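Local coordinates for LbaCas13a H328A (C2c2) (Lachnospiraceae bacterium NK4A179, PDB 5WLH), which binds pre-crRNA as a CRISPR-Cas13a effector and is probably an RNA-guided ribonuclease that cuts target RNA through its HEPN domains, at residues Glu478-Gly483 with Asn947-Glu952; Gln251-Gly254 with Phe258-Thr261; Tyr458-Leu463 with Gln1175-Tyr1180. All coordinates share one frame; numbering follows the deposited sequence.

Overall arrangement
Interactions 2 and 3 are buried, whereas interaction 1 lies partly open to solvent. Interactions 1 and 3 join parts of the chain several hundred residues apart; interaction 2 is a local beta hairpin. All three meet around the end of helix 429-458: Tyr480 of interaction 1 stacks on Tyr458 of interaction 3, against which Phe258 of interaction 2 also packs, and Pro252 lies against the turn from Tyr480 to Gly483. Their chemistry follows their place. The hairpin has paired main-chain hydrogen bonds, interaction 3 is purely apolar, with methyl groups meeting a cysteine's CB and sulfur, and interaction 1 gathers a phenol, an amide, a carboxylate and a water.

Interaction 1 of 3, residues Glu478-Gly483 with Asn947-Glu952; sequences EEYLSG and NHSIAE
Tyr480 and Asn947 form the more buried half of this contact between two loops. The tyrosine OH comes up against Asn947 CB at 3.4 Å, and the ring and amide planes stand almost perpendicular, 86° apart. Asn947 has CG anti to its backbone N (chi1 176°), which carries the amide past the phenol toward the Glu479 carboxylate. In the plane of the ring, at its edge, a water lies 2.6 Å from Tyr480 OH and gives only a weak bond to Asn947 O.

The Glu479 side is more open to solvent. Its bent chain lays CG 3.6 Å from Asn947 ND2, but the carboxylate makes no hydrogen bond there: OE2 is 3.3 Å from ND2 at a poor angle. With an alanine in place of Glu479, the CG and carboxylate contacts to Asn947 would be lost, and its amide, held otherwise by a weak bond from Ser949 N to OD1, would probably turn more easily.

Ser949 touches His608, which ends an RX4H sequence consistent with a HEPN nuclease motif. Beyond the two loops, Tyr480 stacks on Tyr458 at the end of helix 429-458 and touches helix 486-517. Ile950 wedges between that helix and helix 915-941, and its loop leads on into strand 954-955.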
ATOM      1  N   GLU A 478       3.955 -30.881  -7.274  1.00 31.43           N
ATOM      2  CA  GLU A 478       4.558 -31.846  -6.356  1.00 37.22           C
ATOM      3  C   GLU A 478       5.133 -31.177  -5.111  1.00 34.61           C
ATOM      4  O   GLU A 478       5.029 -31.722  -4.006  1.00 35.47           O
ATOM      5  CB  GLU A 478       5.650 -32.638  -7.082  1.00 45.99           C
ATOM      6  CG  GLU A 478       6.304 -33.730  -6.245  1.00 57.95           C
ATOM      7  CD  GLU A 478       7.499 -33.230  -5.446  1.00 66.82           C
ATOM      8  OE1 GLU A 478       8.339 -32.502  -6.019  1.00 69.11           O
ATOM      9  OE2 GLU A 478       7.594 -33.566  -4.242  1.00 70.10           O
ATOM     10  N   GLU A 479       5.760 -30.009  -5.269  1.00 36.02           N
ATOM     11  CA  GLU A 479       6.416 -29.363  -4.135  1.00 39.10           C
ATOM     12  C   GLU A 479       5.428 -28.863  -3.086  1.00 32.99           C
ATOM     13  O   GLU A 479       5.845 -28.576  -1.960  1.00 30.73           O
ATOM     14  CB  GLU A 479       7.289 -28.189  -4.598  1.00 42.86           C
ATOM     15  CG  GLU A 479       8.099 -28.438  -5.860  1.00 51.23           C
ATOM     16  CD  GLU A 479       7.338 -28.091  -7.135  1.00 59.75           C
ATOM     17  OE1 GLU A 479       6.649 -28.980  -7.683  1.00 55.95           O
ATOM     18  OE2 GLU A 479       7.437 -26.926  -7.590  1.00 67.10           O
ATOM     19  N   TYR A 480       4.141 -28.754  -3.427  1.00 26.09           N
ATOM     20  CA  TYR A 480       3.133 -28.197  -2.532  1.00 25.72           C
ATOM     21  C   TYR A 480       2.146 -29.229  -2.018  1.00 28.83           C
ATOM     22  O   TYR A 480       1.260 -28.879  -1.239  1.00 24.24           O
ATOM     23  CB  TYR A 480       2.402 -27.043  -3.237  1.00 24.27           C
ATOM     24  CG  TYR A 480       3.397 -25.978  -3.603  1.00 26.72           C
ATOM     25  CD1 TYR A 480       3.915 -25.123  -2.629  1.00 29.78           C
ATOM     26  CD2 TYR A 480       3.890 -25.877  -4.896  1.00 28.33           C
ATOM     27  CE1 TYR A 480       4.855 -24.172  -2.952  1.00 29.82           C
ATOM     28  CE2 TYR A 480       4.836 -24.930  -5.229  1.00 28.30           C
ATOM     29  CZ  TYR A 480       5.312 -24.077  -4.250  1.00 29.74           C
ATOM     30  OH  TYR A 480       6.247 -23.134  -4.582  1.00 30.29           O
ATOM     31  N   LEU A 481       2.285 -30.507  -2.402  1.00 29.06           N
ATOM     32  CA  LEU A 481       1.338 -31.498  -1.910  1.00 24.29           C
ATOM     33  C   LEU A 481       1.434 -31.643  -0.406  1.00 25.35           C
ATOM     34  O   LEU A 481       0.440 -31.967   0.250  1.00 32.30           O
ATOM     35  CB  LEU A 481       1.579 -32.855  -2.574  1.00 32.45           C
ATOM     36  CG  LEU A 481       0.969 -33.032  -3.961  1.00 37.05           C
ATOM     37  CD1 LEU A 481       1.505 -34.312  -4.586  1.00 37.82           C
ATOM     38  CD2 LEU A 481      -0.563 -33.039  -3.894  1.00 36.65           C
ATOM     39  N   SER A 482       2.613 -31.396   0.154  1.00 28.39           N
ATOM     40  CA  SER A 482       2.812 -31.471   1.590  1.00 32.83           C
ATOM     41  C   SER A 482       2.482 -30.166   2.299  1.00 33.57           C
ATOM     42  O   SER A 482       2.699 -30.066   3.511  1.00 33.87           O
ATOM     43  CB  SER A 482       4.252 -31.884   1.897  1.00 38.08           C
ATOM     44  OG  SER A 482       4.428 -33.256   1.585  1.00 42.03           O
ATOM     45  N   GLY A 483       1.981 -29.172   1.584  1.00 26.33           N
ATOM     46  CA  GLY A 483       1.415 -27.993   2.208  1.00 23.94           C
ATOM     47  C   GLY A 483       2.218 -26.734   1.920  1.00 24.56           C
ATOM     48  O   GLY A 483       3.304 -26.758   1.340  1.00 23.41           O
ATOM     49  N   ASN A 947      10.519 -24.033  -2.398  1.00 36.48           N
ATOM     50  CA  ASN A 947      10.629 -24.139  -3.840  1.00 43.79           C
ATOM     51  C   ASN A 947      11.009 -22.777  -4.400  1.00 49.27           C
ATOM     52  O   ASN A 947      10.357 -21.768  -4.107  1.00 55.70           O
ATOM     53  CB  ASN A 947       9.313 -24.636  -4.435  1.00 45.96           C
ATOM     54  CG  ASN A 947       9.341 -24.684  -5.952  1.00 51.01           C
ATOM     55  OD1 ASN A 947       8.614 -23.945  -6.619  1.00 52.82           O
ATOM     56  ND2 ASN A 947      10.178 -25.558  -6.504  1.00 50.41           N
ATOM     57  N   HIS A 948      12.081 -22.746  -5.186  1.00 45.87           N
ATOM     58  CA  HIS A 948      12.574 -21.507  -5.780  1.00 49.80           C
ATOM     59  C   HIS A 948      11.876 -21.180  -7.097  1.00 55.04           C
ATOM     60  O   HIS A 948      12.523 -20.797  -8.077  1.00 56.71           O
ATOM     61  CB  HIS A 948      14.085 -21.595  -5.956  1.00 49.99           C
ATOM     62  CG  HIS A 948      14.829 -21.776  -4.667  1.00 55.21           C
ATOM     63  ND1 HIS A 948      15.322 -20.717  -3.932  1.00 53.75           N
ATOM     64  CD2 HIS A 948      15.160 -22.895  -3.977  1.00 57.90           C
ATOM     65  CE1 HIS A 948      15.925 -21.176  -2.849  1.00 51.03           C
ATOM     66  NE2 HIS A 948      15.841 -22.494  -2.853  1.00 55.60           N
ATOM     67  N   SER A 949      10.546 -21.320  -7.133  1.00 55.33           N
ATOM     68  CA  SER A 949       9.776 -20.887  -8.298  1.00 60.39           C
ATOM     69  C   SER A 949       9.981 -19.407  -8.575  1.00 56.75           C
ATOM     70  O   SER A 949       9.905 -18.968  -9.730  1.00 58.00           O
ATOM     71  CB  SER A 949       8.288 -21.173  -8.086  1.00 61.83           C
ATOM     72  OG  SER A 949       7.695 -20.218  -7.211  1.00 62.70           O
ATOM     73  N   ILE A 950      10.228 -18.629  -7.530  1.00 43.14           N
ATOM     74  CA  ILE A 950      10.527 -17.214  -7.646  1.00 38.08           C
ATOM     75  C   ILE A 950      12.020 -17.063  -7.365  1.00 41.02           C
ATOM     76  O   ILE A 950      12.481 -17.318  -6.247  1.00 41.27           O
ATOM     77  CB  ILE A 950       9.650 -16.388  -6.695  1.00 39.24           C
ATOM     78  CG1 ILE A 950       8.219 -16.318  -7.255  1.00 41.51           C
ATOM     79  CG2 ILE A 950      10.209 -14.990  -6.504  1.00 42.21           C
ATOM     80  CD1 ILE A 950       7.115 -16.592  -6.255  1.00 37.59           C
ATOM     81  N   ALA A 951      12.786 -16.689  -8.386  1.00 38.89           N
ATOM     82  CA  ALA A 951      14.232 -16.603  -8.252  1.00 36.20           C
ATOM     83  C   ALA A 951      14.643 -15.295  -7.577  1.00 35.99           C
ATOM     84  O   ALA A 951      13.924 -14.293  -7.606  1.00 29.85           O
ATOM     85  CB  ALA A 951      14.904 -16.711  -9.616  1.00 40.00           C
ATOM     86  N   GLU A 952      15.834 -15.310  -6.974  1.00 39.11           N
ATOM     87  CA  GLU A 952      16.387 -14.084  -6.406  1.00 37.15           C
ATOM     88  C   GLU A 952      16.991 -13.163  -7.460  1.00 32.44           C
ATOM     89  O   GLU A 952      17.077 -11.951  -7.228  1.00 34.28           O
ATOM     90  CB  GLU A 952      17.462 -14.407  -5.355  1.00 36.91           C
ATOM     91  CG  GLU A 952      16.922 -14.994  -4.066  1.00 41.26           C
ATOM     92  CD  GLU A 952      18.023 -15.439  -3.114  1.00 47.27           C
ATOM     93  OE1 GLU A 952      18.823 -14.581  -2.694  1.00 47.97           O
ATOM     94  OE2 GLU A 952      18.091 -16.649  -2.799  1.00 55.48           O
TER
HETATM   95  O   HOH W   1       7.137 -21.229  -2.985  1.00 31.53           O

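Interaction 2 of 3, residues Gln251-Gly254 with Phe258-Thr261; sequences QPEG and FAIT
Gln251 and Ala259 face each other as a hydrogen-bonded pair of an antiparallel beta hairpin, and main-chain bonds set its register. Gln251 N donates to Ala259 O at 3.0 Å, nearly in line with the carbonyl. In return Ala259 N donates to Gln251 O at 3.1 Å, here tilted 31° out of the carbonyl plane. Pro252, which has no N-H to offer, takes the next position, a non-hydrogen-bonded pair with Phe258, and the two CA atoms come within 4.2 Å of each other.

Van der Waals contacts add to these bonds. On the face of Pro252 and Phe258 the two side chains run side by side, with Pro252 CD 3.8 Å from Phe258 CE1, and the edge of the phenyl ring meets the carbonyl carbon of Gln251 in plane. On the face of Gln251 and Ala259, the alanine methyl is met by Glu253, from the loop after the strand: Glu253 CG lies beside the backbone N (chi1 -50°) and the chain then runs extended, which brings CD alongside Ala259 CB at 3.7 Å. Farther along, Gln251 CG rests 3.5 Å from Thr261 OG1, the two side chains pointing the same way.

The polar ends look elsewhere, in a region about 4 Å from the bound RNA at the nearest atoms. Gln251 OE1 accepts from Ile484 N and NE2 donates to Asn247 OD1, Thr261 OG1 bonds Met248 O, and Glu253 forms a salt bridge with Lys281. A water donates to Ile260 O at 2.7 Å and weakly to Glu253 OE1.

Main-chain bonds and van der Waals contacts thus close the hairpin, while Thr261 OG1 and Gln251 NE2 secure the chain leading into it, and Gln251 OE1 and Glu253 tie it to Ile484 and helix 268-287.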
ATOM      1  N   GLN A 251      -4.840 -25.166   2.831  1.00 21.17           N
ATOM      2  CA  GLN A 251      -3.846 -26.228   2.815  1.00 20.96           C
ATOM      3  C   GLN A 251      -4.414 -27.413   2.060  1.00 26.43           C
ATOM      4  O   GLN A 251      -5.634 -27.549   1.930  1.00 23.04           O
ATOM      5  CB  GLN A 251      -3.436 -26.675   4.229  1.00 21.17           C
ATOM      6  CG  GLN A 251      -2.651 -25.647   5.046  1.00 23.12           C
ATOM      7  CD  GLN A 251      -1.239 -25.431   4.519  1.00 21.43           C
ATOM      8  OE1 GLN A 251      -0.853 -25.968   3.477  1.00 22.84           O
ATOM      9  NE2 GLN A 251      -0.467 -24.618   5.231  1.00 20.46           N
ATOM     10  N   PRO A 252      -3.561 -28.287   1.549  1.00 26.60           N
ATOM     11  CA  PRO A 252      -4.070 -29.498   0.905  1.00 27.55           C
ATOM     12  C   PRO A 252      -4.593 -30.489   1.929  1.00 31.66           C
ATOM     13  O   PRO A 252      -4.090 -30.587   3.052  1.00 29.81           O
ATOM     14  CB  PRO A 252      -2.851 -30.045   0.154  1.00 25.45           C
ATOM     15  CG  PRO A 252      -1.673 -29.419   0.790  1.00 27.25           C
ATOM     16  CD  PRO A 252      -2.107 -28.123   1.396  1.00 26.93           C
ATOM     17  N   GLU A 253      -5.638 -31.213   1.527  1.00 39.08           N
ATOM     18  CA  GLU A 253      -6.219 -32.280   2.330  1.00 46.40           C
ATOM     19  C   GLU A 253      -5.609 -33.613   1.902  1.00 55.23           C
ATOM     20  O   GLU A 253      -4.580 -33.647   1.224  1.00 60.25           O
ATOM     21  CB  GLU A 253      -7.741 -32.303   2.186  1.00 50.09           C
ATOM     22  CG  GLU A 253      -8.433 -30.989   2.389  1.00 50.39           C
ATOM     23  CD  GLU A 253      -9.901 -31.169   2.715  1.00 53.78           C
ATOM     24  OE1 GLU A 253     -10.227 -31.184   3.916  1.00 55.33           O
ATOM     25  OE2 GLU A 253     -10.729 -31.293   1.780  1.00 52.63           O
ATOM     26  N   GLY A 254      -6.254 -34.723   2.268  1.00 57.96           N
ATOM     27  CA  GLY A 254      -5.694 -36.030   1.955  1.00 56.12           C
ATOM     28  C   GLY A 254      -5.617 -36.290   0.463  1.00 55.12           C
ATOM     29  O   GLY A 254      -4.588 -36.734  -0.050  1.00 60.53           O
ATOM     30  N   PHE A 258      -7.019 -28.623  -2.408  1.00 21.96           N
ATOM     31  CA  PHE A 258      -6.889 -27.467  -1.527  1.00 20.00           C
ATOM     32  C   PHE A 258      -8.242 -27.169  -0.887  1.00 24.53           C
ATOM     33  O   PHE A 258      -9.274 -27.213  -1.556  1.00 23.32           O
ATOM     34  CB  PHE A 258      -6.433 -26.236  -2.320  1.00 19.69           C
ATOM     35  CG  PHE A 258      -4.953 -26.155  -2.565  1.00 22.28           C
ATOM     36  CD1 PHE A 258      -4.044 -26.249  -1.521  1.00 19.79           C
ATOM     37  CD2 PHE A 258      -4.476 -25.928  -3.845  1.00 19.17           C
ATOM     38  CE1 PHE A 258      -2.687 -26.127  -1.759  1.00 21.54           C
ATOM     39  CE2 PHE A 258      -3.128 -25.807  -4.083  1.00 18.50           C
ATOM     40  CZ  PHE A 258      -2.232 -25.907  -3.035  1.00 21.91           C
ATOM     41  N   ALA A 259      -8.230 -26.848   0.406  1.00 23.35           N
ATOM     42  CA  ALA A 259      -9.435 -26.409   1.098  1.00 22.05           C
ATOM     43  C   ALA A 259      -9.029 -25.444   2.201  1.00 18.68           C
ATOM     44  O   ALA A 259      -7.857 -25.395   2.595  1.00 21.51           O
ATOM     45  CB  ALA A 259     -10.210 -27.584   1.686  1.00 25.17           C
ATOM     46  N   ILE A 260     -10.014 -24.696   2.724  1.00 20.23           N
ATOM     47  CA  ILE A 260      -9.705 -23.804   3.840  1.00 18.46           C
ATOM     48  C   ILE A 260      -9.172 -24.640   4.987  1.00 22.11           C
ATOM     49  O   ILE A 260      -9.624 -25.769   5.230  1.00 23.97           O
ATOM     50  CB  ILE A 260     -10.928 -22.972   4.271  1.00 20.20           C
ATOM     51  CG1 ILE A 260     -12.064 -23.894   4.762  1.00 23.94           C
ATOM     52  CG2 ILE A 260     -11.342 -22.022   3.137  1.00 23.00           C
ATOM     53  CD1 ILE A 260     -13.239 -23.166   5.409  1.00 25.42           C
ATOM     54  N   THR A 261      -8.160 -24.112   5.661  1.00 21.93           N
ATOM     55  CA  THR A 261      -7.490 -24.853   6.717  1.00 24.92           C
ATOM     56  C   THR A 261      -8.397 -24.991   7.926  1.00 27.58           C
ATOM     57  O   THR A 261      -9.061 -24.038   8.315  1.00 26.09           O
ATOM     58  CB  THR A 261      -6.222 -24.127   7.123  1.00 25.68           C
ATOM     59  OG1 THR A 261      -5.467 -23.823   5.943  1.00 29.43           O
ATOM     60  CG2 THR A 261      -5.394 -24.989   8.054  1.00 27.43           C
TER
HETATM   61  O   HOH W   2      -8.906 -28.390   5.539  1.00 39.38           O

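Interaction 3 of 3, residues Tyr458-Leu463 with Gln1175-Tyr1180; sequences YAMDEL and QICAMY
Leu463 and Cys1177 are the residues whose backbones come nearest, with CA atoms 8.4 Å apart, where a short 3-10 turn following helix 429-458 faces one side of helix 1171-1180. The turn is tied by a main-chain hydrogen bond from Leu463 N to Met460 O, and both of these residues direct their side chains at the helix.

Cys1177 receives them. Its SG lies beside the backbone N (chi1 -69°), so that CB and SG together present a small surface to the turn. Leu463 reaches it with one branch, placing CD1 3.7 Å from Cys1177 CB and 3.9 Å from SG. Met460 arrives by a folded route: bends at chi2 (-68°) and chi3 (-70°) curl the thioether round, and its terminal methyl, CE, meets Cys1177 SG at 3.7 Å. No hydrogen bond crosses the interface, which is small, apolar and made wholly by buried side chains.

Beyond the two segments, Cys1177 also packs on Leu1138 of the long helix 1106-1145, and Met460 on Leu473 and Tyr609 in loops. The turn sits between the end of helix 429-458 and strand 470-472, leaning on helix 1171-1180, which in turn is backed by helices 1106-1145 and 1205-1216.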
ATOM      1  N   TYR A 458      -0.277 -22.766  -7.136  1.00 16.99           N
ATOM      2  CA  TYR A 458       0.315 -24.064  -6.883  1.00 19.06           C
ATOM      3  C   TYR A 458      -0.341 -25.238  -7.597  1.00 21.88           C
ATOM      4  O   TYR A 458       0.187 -26.353  -7.503  1.00 25.32           O
ATOM      5  CB  TYR A 458       0.329 -24.346  -5.375  1.00 16.25           C
ATOM      6  CG  TYR A 458       1.034 -23.274  -4.581  1.00 21.92           C
ATOM      7  CD1 TYR A 458       2.277 -22.789  -4.984  1.00 22.26           C
ATOM      8  CD2 TYR A 458       0.459 -22.746  -3.434  1.00 23.91           C
ATOM      9  CE1 TYR A 458       2.933 -21.809  -4.266  1.00 23.15           C
ATOM     10  CE2 TYR A 458       1.113 -21.757  -2.702  1.00 24.53           C
ATOM     11  CZ  TYR A 458       2.332 -21.293  -3.133  1.00 25.41           C
ATOM     12  OH  TYR A 458       2.989 -20.325  -2.423  1.00 24.44           O
ATOM     13  N   ALA A 459      -1.459 -25.043  -8.295  1.00 20.73           N
ATOM     14  CA  ALA A 459      -2.123 -26.171  -8.944  1.00 22.80           C
ATOM     15  C   ALA A 459      -2.436 -25.889 -10.409  1.00 24.11           C
ATOM     16  O   ALA A 459      -3.361 -26.486 -10.971  1.00 23.11           O
ATOM     17  CB  ALA A 459      -3.398 -26.568  -8.193  1.00 21.65           C
ATOM     18  N   MET A 460      -1.663 -25.008 -11.057  1.00 22.41           N
ATOM     19  CA  MET A 460      -1.882 -24.661 -12.458  1.00 23.20           C
ATOM     20  C   MET A 460      -0.567 -24.697 -13.227  1.00 19.92           C
ATOM     21  O   MET A 460      -0.365 -23.921 -14.152  1.00 22.07           O
ATOM     22  CB  MET A 460      -2.542 -23.287 -12.584  1.00 18.61           C
ATOM     23  CG  MET A 460      -3.894 -23.193 -11.878  1.00 24.47           C
ATOM     24  SD  MET A 460      -5.195 -24.185 -12.644  1.00 23.43           S
ATOM     25  CE  MET A 460      -5.483 -23.294 -14.178  1.00 19.19           C
ATOM     26  N   ASP A 461       0.347 -25.575 -12.808  1.00 20.70           N
ATOM     27  CA  ASP A 461       1.657 -25.711 -13.446  1.00 24.84           C
ATOM     28  C   ASP A 461       1.573 -25.767 -14.975  1.00 26.67           C
ATOM     29  O   ASP A 461       2.389 -25.161 -15.679  1.00 21.32           O
ATOM     30  CB  ASP A 461       2.306 -26.992 -12.913  1.00 30.51           C
ATOM     31  CG  ASP A 461       3.763 -26.841 -12.617  1.00 48.51           C
ATOM     32  OD1 ASP A 461       4.511 -26.392 -13.513  1.00 50.81           O
ATOM     33  OD2 ASP A 461       4.158 -27.208 -11.484  1.00 51.03           O
ATOM     34  N   GLU A 462       0.619 -26.510 -15.513  1.00 29.11           N
ATOM     35  CA  GLU A 462       0.628 -26.767 -16.950  1.00 26.19           C
ATOM     36  C   GLU A 462       0.075 -25.606 -17.766  1.00 28.56           C
ATOM     37  O   GLU A 462      -0.076 -25.734 -18.986  1.00 30.98           O
ATOM     38  CB  GLU A 462      -0.112 -28.078 -17.235  1.00 28.49           C
ATOM     39  CG  GLU A 462       0.314 -29.175 -16.259  1.00 35.30           C
ATOM     40  CD  GLU A 462       0.350 -30.578 -16.844  1.00 37.54           C
ATOM     41  OE1 GLU A 462       1.236 -31.367 -16.456  1.00 41.90           O
ATOM     42  OE2 GLU A 462      -0.513 -30.905 -17.677  1.00 35.36           O
ATOM     43  N   LEU A 463      -0.227 -24.471 -17.132  1.00 27.20           N
ATOM     44  CA  LEU A 463      -0.371 -23.234 -17.895  1.00 24.11           C
ATOM     45  C   LEU A 463       0.941 -22.848 -18.565  1.00 28.11           C
ATOM     46  O   LEU A 463       0.930 -22.161 -19.591  1.00 35.48           O
ATOM     47  CB  LEU A 463      -0.836 -22.092 -16.994  1.00 22.66           C
ATOM     48  CG  LEU A 463      -2.244 -22.161 -16.403  1.00 22.70           C
ATOM     49  CD1 LEU A 463      -2.536 -20.924 -15.549  1.00 22.70           C
ATOM     50  CD2 LEU A 463      -3.285 -22.288 -17.510  1.00 27.49           C
ATOM     51  N   GLN A1175      -9.603 -22.167 -18.654  1.00 19.82           N
ATOM     52  CA  GLN A1175     -10.278 -21.108 -19.387  1.00 20.57           C
ATOM     53  C   GLN A1175     -10.438 -19.860 -18.536  1.00 20.08           C
ATOM     54  O   GLN A1175     -10.397 -18.743 -19.068  1.00 18.42           O
ATOM     55  CB  GLN A1175     -11.631 -21.617 -19.894  1.00 19.27           C
ATOM     56  CG  GLN A1175     -11.442 -22.771 -20.920  1.00 18.14           C
ATOM     57  CD  GLN A1175     -11.313 -22.236 -22.328  1.00 22.20           C
ATOM     58  OE1 GLN A1175     -10.215 -21.988 -22.815  1.00 23.29           O
ATOM     59  NE2 GLN A1175     -12.441 -21.993 -22.965  1.00 25.70           N
ATOM     60  N   ILE A1176     -10.605 -20.025 -17.224  1.00 18.71           N
ATOM     61  CA  ILE A1176     -10.643 -18.859 -16.347  1.00 19.47           C
ATOM     62  C   ILE A1176      -9.318 -18.113 -16.413  1.00 19.00           C
ATOM     63  O   ILE A1176      -9.279 -16.892 -16.601  1.00 21.74           O
ATOM     64  CB  ILE A1176     -10.983 -19.266 -14.903  1.00 19.72           C
ATOM     65  CG1 ILE A1176     -12.461 -19.675 -14.808  1.00 21.84           C
ATOM     66  CG2 ILE A1176     -10.711 -18.064 -13.956  1.00 20.82           C
ATOM     67  CD1 ILE A1176     -12.838 -20.359 -13.506  1.00 19.76           C
ATOM     68  N   CYS A1177      -8.213 -18.840 -16.263  1.00 19.03           N
ATOM     69  CA  CYS A1177      -6.919 -18.167 -16.246  1.00 20.42           C
ATOM     70  C   CYS A1177      -6.590 -17.576 -17.601  1.00 21.00           C
ATOM     71  O   CYS A1177      -5.949 -16.518 -17.674  1.00 19.67           O
ATOM     72  CB  CYS A1177      -5.817 -19.127 -15.802  1.00 22.50           C
ATOM     73  SG  CYS A1177      -5.939 -19.588 -14.078  1.00 24.97           S
ATOM     74  N   ALA A1178      -7.044 -18.215 -18.682  1.00 19.42           N
ATOM     75  CA  ALA A1178      -6.763 -17.654 -19.991  1.00 22.31           C
ATOM     76  C   ALA A1178      -7.394 -16.281 -20.149  1.00 18.13           C
ATOM     77  O   ALA A1178      -6.896 -15.463 -20.919  1.00 22.29           O
ATOM     78  CB  ALA A1178      -7.236 -18.597 -21.098  1.00 21.17           C
ATOM     79  N   MET A1179      -8.508 -16.010 -19.457  1.00 18.46           N
ATOM     80  CA  MET A1179      -9.100 -14.685 -19.585  1.00 21.58           C
ATOM     81  C   MET A1179      -8.162 -13.596 -19.099  1.00 20.61           C
ATOM     82  O   MET A1179      -8.281 -12.448 -19.525  1.00 22.67           O
ATOM     83  CB  MET A1179     -10.408 -14.598 -18.800  1.00 24.05           C
ATOM     84  CG  MET A1179     -11.520 -15.425 -19.380  1.00 22.46           C
ATOM     85  SD  MET A1179     -13.090 -14.988 -18.573  1.00 24.61           S
ATOM     86  CE  MET A1179     -12.977 -15.952 -17.081  1.00 23.97           C
ATOM     87  N   TYR A1180      -7.254 -13.923 -18.184  1.00 21.82           N
ATOM     88  CA  TYR A1180      -6.470 -12.912 -17.498  1.00 19.14           C
ATOM     89  C   TYR A1180      -4.996 -12.908 -17.863  1.00 20.60           C
ATOM     90  O   TYR A1180      -4.249 -12.072 -17.335  1.00 21.02           O
ATOM     91  CB  TYR A1180      -6.600 -13.108 -15.986  1.00 20.59           C
ATOM     92  CG  TYR A1180      -8.038 -13.008 -15.537  1.00 20.75           C
ATOM     93  CD1 TYR A1180      -8.641 -11.771 -15.380  1.00 22.23           C
ATOM     94  CD2 TYR A1180      -8.787 -14.144 -15.284  1.00 20.77           C
ATOM     95  CE1 TYR A1180      -9.964 -11.666 -14.968  1.00 22.85           C
ATOM     96  CE2 TYR A1180     -10.121 -14.055 -14.877  1.00 21.39           C
ATOM     97  CZ  TYR A1180     -10.696 -12.809 -14.720  1.00 25.61           C
ATOM     98  OH  TYR A1180     -12.012 -12.711 -14.330  1.00 24.51           O
TER